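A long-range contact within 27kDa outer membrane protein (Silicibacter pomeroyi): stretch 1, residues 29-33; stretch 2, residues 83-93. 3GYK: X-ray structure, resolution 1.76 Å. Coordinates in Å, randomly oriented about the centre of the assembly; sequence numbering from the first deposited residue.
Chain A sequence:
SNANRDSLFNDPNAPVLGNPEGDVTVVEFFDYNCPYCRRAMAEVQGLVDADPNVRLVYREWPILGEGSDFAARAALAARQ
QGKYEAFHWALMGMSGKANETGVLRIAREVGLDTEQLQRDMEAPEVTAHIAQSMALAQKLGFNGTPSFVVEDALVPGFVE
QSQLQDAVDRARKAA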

# COMPACT_ATOMS: atom_id res chain seq x y z
N PHE A 29 1.60 4.30 3.07
CA PHE A 29 2.74 4.42 2.15
C PHE A 29 3.73 3.35 2.61
O PHE A 29 4.13 3.33 3.79
N PHE A 30 4.19 2.50 1.70
CA PHE A 30 5.02 1.37 2.14
C PHE A 30 6.02 0.91 1.06
O PHE A 30 5.90 1.29 -0.12
N ASP A 31 6.98 0.09 1.51
CA ASP A 31 8.06 -0.47 0.67
C ASP A 31 8.18 -1.92 1.12
O ASP A 31 8.20 -2.20 2.33
N TYR A 32 8.26 -2.85 0.15
CA TYR A 32 8.27 -4.29 0.47
C TYR A 32 9.50 -4.79 1.21
O TYR A 32 9.47 -5.88 1.74
N ASN A 33 10.56 -3.97 1.29
CA ASN A 33 11.75 -4.32 2.02
C ASN A 33 11.91 -3.58 3.35
O ASN A 33 12.93 -3.73 4.05
N LYS A 83 -4.99 -9.65 -9.17
CA LYS A 83 -4.36 -10.35 -8.06
C LYS A 83 -3.53 -9.42 -7.18
O LYS A 83 -2.65 -9.88 -6.45
N TYR A 84 -3.81 -8.11 -7.22
CA TYR A 84 -3.06 -7.14 -6.42
C TYR A 84 -3.05 -7.49 -4.93
O TYR A 84 -1.99 -7.59 -4.31
N GLU A 85 -4.24 -7.66 -4.34
CA GLU A 85 -4.30 -7.87 -2.90
C GLU A 85 -3.54 -9.14 -2.45
O GLU A 85 -2.75 -9.08 -1.50
N ALA A 86 -3.79 -10.26 -3.14
CA ALA A 86 -3.14 -11.52 -2.75
C ALA A 86 -1.63 -11.38 -2.88
O ALA A 86 -0.86 -11.85 -2.02
N PHE A 87 -1.20 -10.70 -3.94
CA PHE A 87 0.24 -10.53 -4.19
C PHE A 87 0.88 -9.61 -3.14
O PHE A 87 1.97 -9.92 -2.60
N HIS A 88 0.20 -8.52 -2.80
CA HIS A 88 0.65 -7.61 -1.76
C HIS A 88 0.86 -8.32 -0.42
O HIS A 88 1.93 -8.16 0.19
N TRP A 89 -0.13 -9.09 0.03
CA TRP A 89 -0.02 -9.80 1.30
C TRP A 89 1.13 -10.81 1.24
O TRP A 89 1.85 -10.99 2.23
N ALA A 90 1.30 -11.46 0.09
CA ALA A 90 2.31 -12.53 -0.03
C ALA A 90 3.74 -11.95 -0.02
O ALA A 90 4.66 -12.53 0.60
N LEU A 91 3.91 -10.83 -0.72
CA LEU A 91 5.18 -10.09 -0.71
C LEU A 91 5.49 -9.56 0.66
O LEU A 91 6.58 -9.76 1.17
N MSE A 92 4.53 -8.87 1.26
CA MSE A 92 4.75 -8.26 2.56
C MSE A 92 4.97 -9.30 3.67
O MSE A 92 5.65 -9.01 4.68
N GLY A 93 4.50 -10.53 3.45
CA GLY A 93 4.69 -11.62 4.41
C GLY A 93 5.81 -12.58 4.09
O GLY A 93 5.99 -13.62 4.76

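The end of a strand and the loop after it pack against one side of helix 84-92. Together the two stretches bury 347 Å². Tyr32 contributes most, and its CA lies 5.7 Å from CA of Met92.

Tyr32 (chi1 m) starts out sideways to the helix, but its ring reaches in and settles among Leu91, Met92 and His88. Leu91 (m, t) points toward the loop. Its CD1 lies over one face of the Tyr32 ring, 4.0 Å from the ring centroid and only 10° off the normal, a CH-pi contact. Leu91 CB also meets Tyr32 CD1 at 3.6 Å, so the leucine forms a floor under the ring.

At the rim of the ring the contact turns polar. His88 (chi1 t) brings its end closer to the loop, and His88 ND1 donates a hydrogen bond of 2.9 Å to Tyr32 OH. The hydroxyl lies near the plane of the imidazole, as a ring nitrogen donor requires. Tyr32 OH also has a hydrogen-bond partner elsewhere in the structure.

Phe30 (chi1 p) points toward the helix. The edge of His88 is turned to the Phe30 face in an offset edge-to-face pair, with planes at 67° and His88 CE1 3.5 Å from Phe30 CZ. Tyr84 (chi1 t) reaches the edge of the same ring, its OH 3.5 Å from Phe30 CZ. The imidazole thus touches both Phe30 and Tyr32.

Selenomethionine Met92 (t, p, p) fills the hollow between Phe30 and Tyr32. Its CE lies 3.5 Å from Phe30 CD1 and 3.5 Å from Tyr32 CD1. The bent side chain lets one methyl group touch both rings. That methyl also approaches the backbone, with Met92 CE 3.8 Å from Asp31 O.

The side chains of Asp31 and Asn33 point away from the helix.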

# COMPACT_ATOMS: atom_id res chain seq x y z
CB PHE A 29 3.40 5.79 2.32
CG PHE A 29 2.63 6.96 1.70
CD1 PHE A 29 3.15 7.66 0.61
CD2 PHE A 29 1.41 7.39 2.27
CE1 PHE A 29 2.48 8.75 0.06
CE2 PHE A 29 0.72 8.50 1.73
CZ PHE A 29 1.24 9.17 0.62
CB PHE A 30 4.12 0.16 2.51
CG PHE A 30 3.22 -0.26 1.38
CD1 PHE A 30 3.69 -1.08 0.37
CD2 PHE A 30 1.89 0.21 1.31
CE1 PHE A 30 2.87 -1.45 -0.70
CE2 PHE A 30 1.07 -0.15 0.23
CZ PHE A 30 1.56 -0.99 -0.76
CB ASP A 31 9.35 0.33 0.96
CG ASP A 31 10.57 -0.17 0.19
OD1 ASP A 31 10.92 -1.36 0.35
OD2 ASP A 31 11.21 0.65 -0.52
CB TYR A 32 7.99 -5.17 -0.78
CG TYR A 32 6.58 -4.99 -1.29
CD1 TYR A 32 5.50 -5.56 -0.60
CD2 TYR A 32 6.33 -4.23 -2.43
CE1 TYR A 32 4.16 -5.35 -1.04
CE2 TYR A 32 5.00 -4.03 -2.90
CZ TYR A 32 3.94 -4.59 -2.20
OH TYR A 32 2.65 -4.35 -2.65
CB ASN A 33 12.97 -4.11 1.14
CG ASN A 33 13.14 -5.24 0.12
OD1 ASN A 33 13.12 -6.41 0.51
ND2 ASN A 33 13.31 -4.90 -1.15
CB LYS A 83 -3.49 -11.50 -8.60
CG LYS A 83 -4.29 -12.71 -9.09
CD LYS A 83 -3.35 -13.80 -9.63
CE LYS A 83 -4.06 -15.13 -9.75
NZ LYS A 83 -4.95 -15.15 -10.95
CB TYR A 84 -3.56 -5.68 -6.63
CG TYR A 84 -2.75 -4.73 -5.78
CD1 TYR A 84 -1.51 -4.27 -6.23
CD2 TYR A 84 -3.18 -4.35 -4.50
CE1 TYR A 84 -0.74 -3.40 -5.44
CE2 TYR A 84 -2.42 -3.52 -3.70
CZ TYR A 84 -1.19 -3.07 -4.17
OH TYR A 84 -0.42 -2.26 -3.39
CB GLU A 85 -5.76 -7.91 -2.39
CG GLU A 85 -5.83 -8.03 -0.87
CD GLU A 85 -7.23 -7.93 -0.28
OE1 GLU A 85 -8.17 -7.49 -1.00
OE2 GLU A 85 -7.38 -8.31 0.91
CB ALA A 86 -3.64 -12.66 -3.62
CB PHE A 87 0.44 -9.99 -5.62
CG PHE A 87 1.87 -10.07 -6.14
CD1 PHE A 87 2.79 -11.03 -5.68
CD2 PHE A 87 2.28 -9.17 -7.14
CE1 PHE A 87 4.09 -11.08 -6.21
CE2 PHE A 87 3.57 -9.21 -7.67
CZ PHE A 87 4.48 -10.18 -7.21
CB HIS A 88 -0.34 -6.44 -1.56
CG HIS A 88 -0.03 -5.61 -0.37
ND1 HIS A 88 0.88 -4.58 -0.41
CD2 HIS A 88 -0.46 -5.68 0.91
CE1 HIS A 88 0.99 -4.04 0.79
NE2 HIS A 88 0.19 -4.70 1.61
CB TRP A 89 -1.33 -10.52 1.70
CG TRP A 89 -2.54 -9.61 1.95
CD1 TRP A 89 -3.81 -9.79 1.46
CD2 TRP A 89 -2.58 -8.40 2.73
NE1 TRP A 89 -4.64 -8.77 1.89
CE2 TRP A 89 -3.91 -7.91 2.67
CE3 TRP A 89 -1.64 -7.70 3.50
CZ2 TRP A 89 -4.32 -6.73 3.34
CZ3 TRP A 89 -2.04 -6.52 4.17
CH2 TRP A 89 -3.37 -6.05 4.08
CB ALA A 90 2.07 -13.38 -1.28
CB LEU A 91 5.14 -8.92 -1.70
CG LEU A 91 5.14 -9.27 -3.18
CD1 LEU A 91 4.80 -8.06 -4.04
CD2 LEU A 91 6.51 -9.86 -3.57
CB MSE A 92 3.61 -7.25 2.84
CG MSE A 92 3.90 -6.22 3.86
SE MSE A 92 5.47 -5.12 3.47
CE MSE A 92 4.74 -3.75 2.33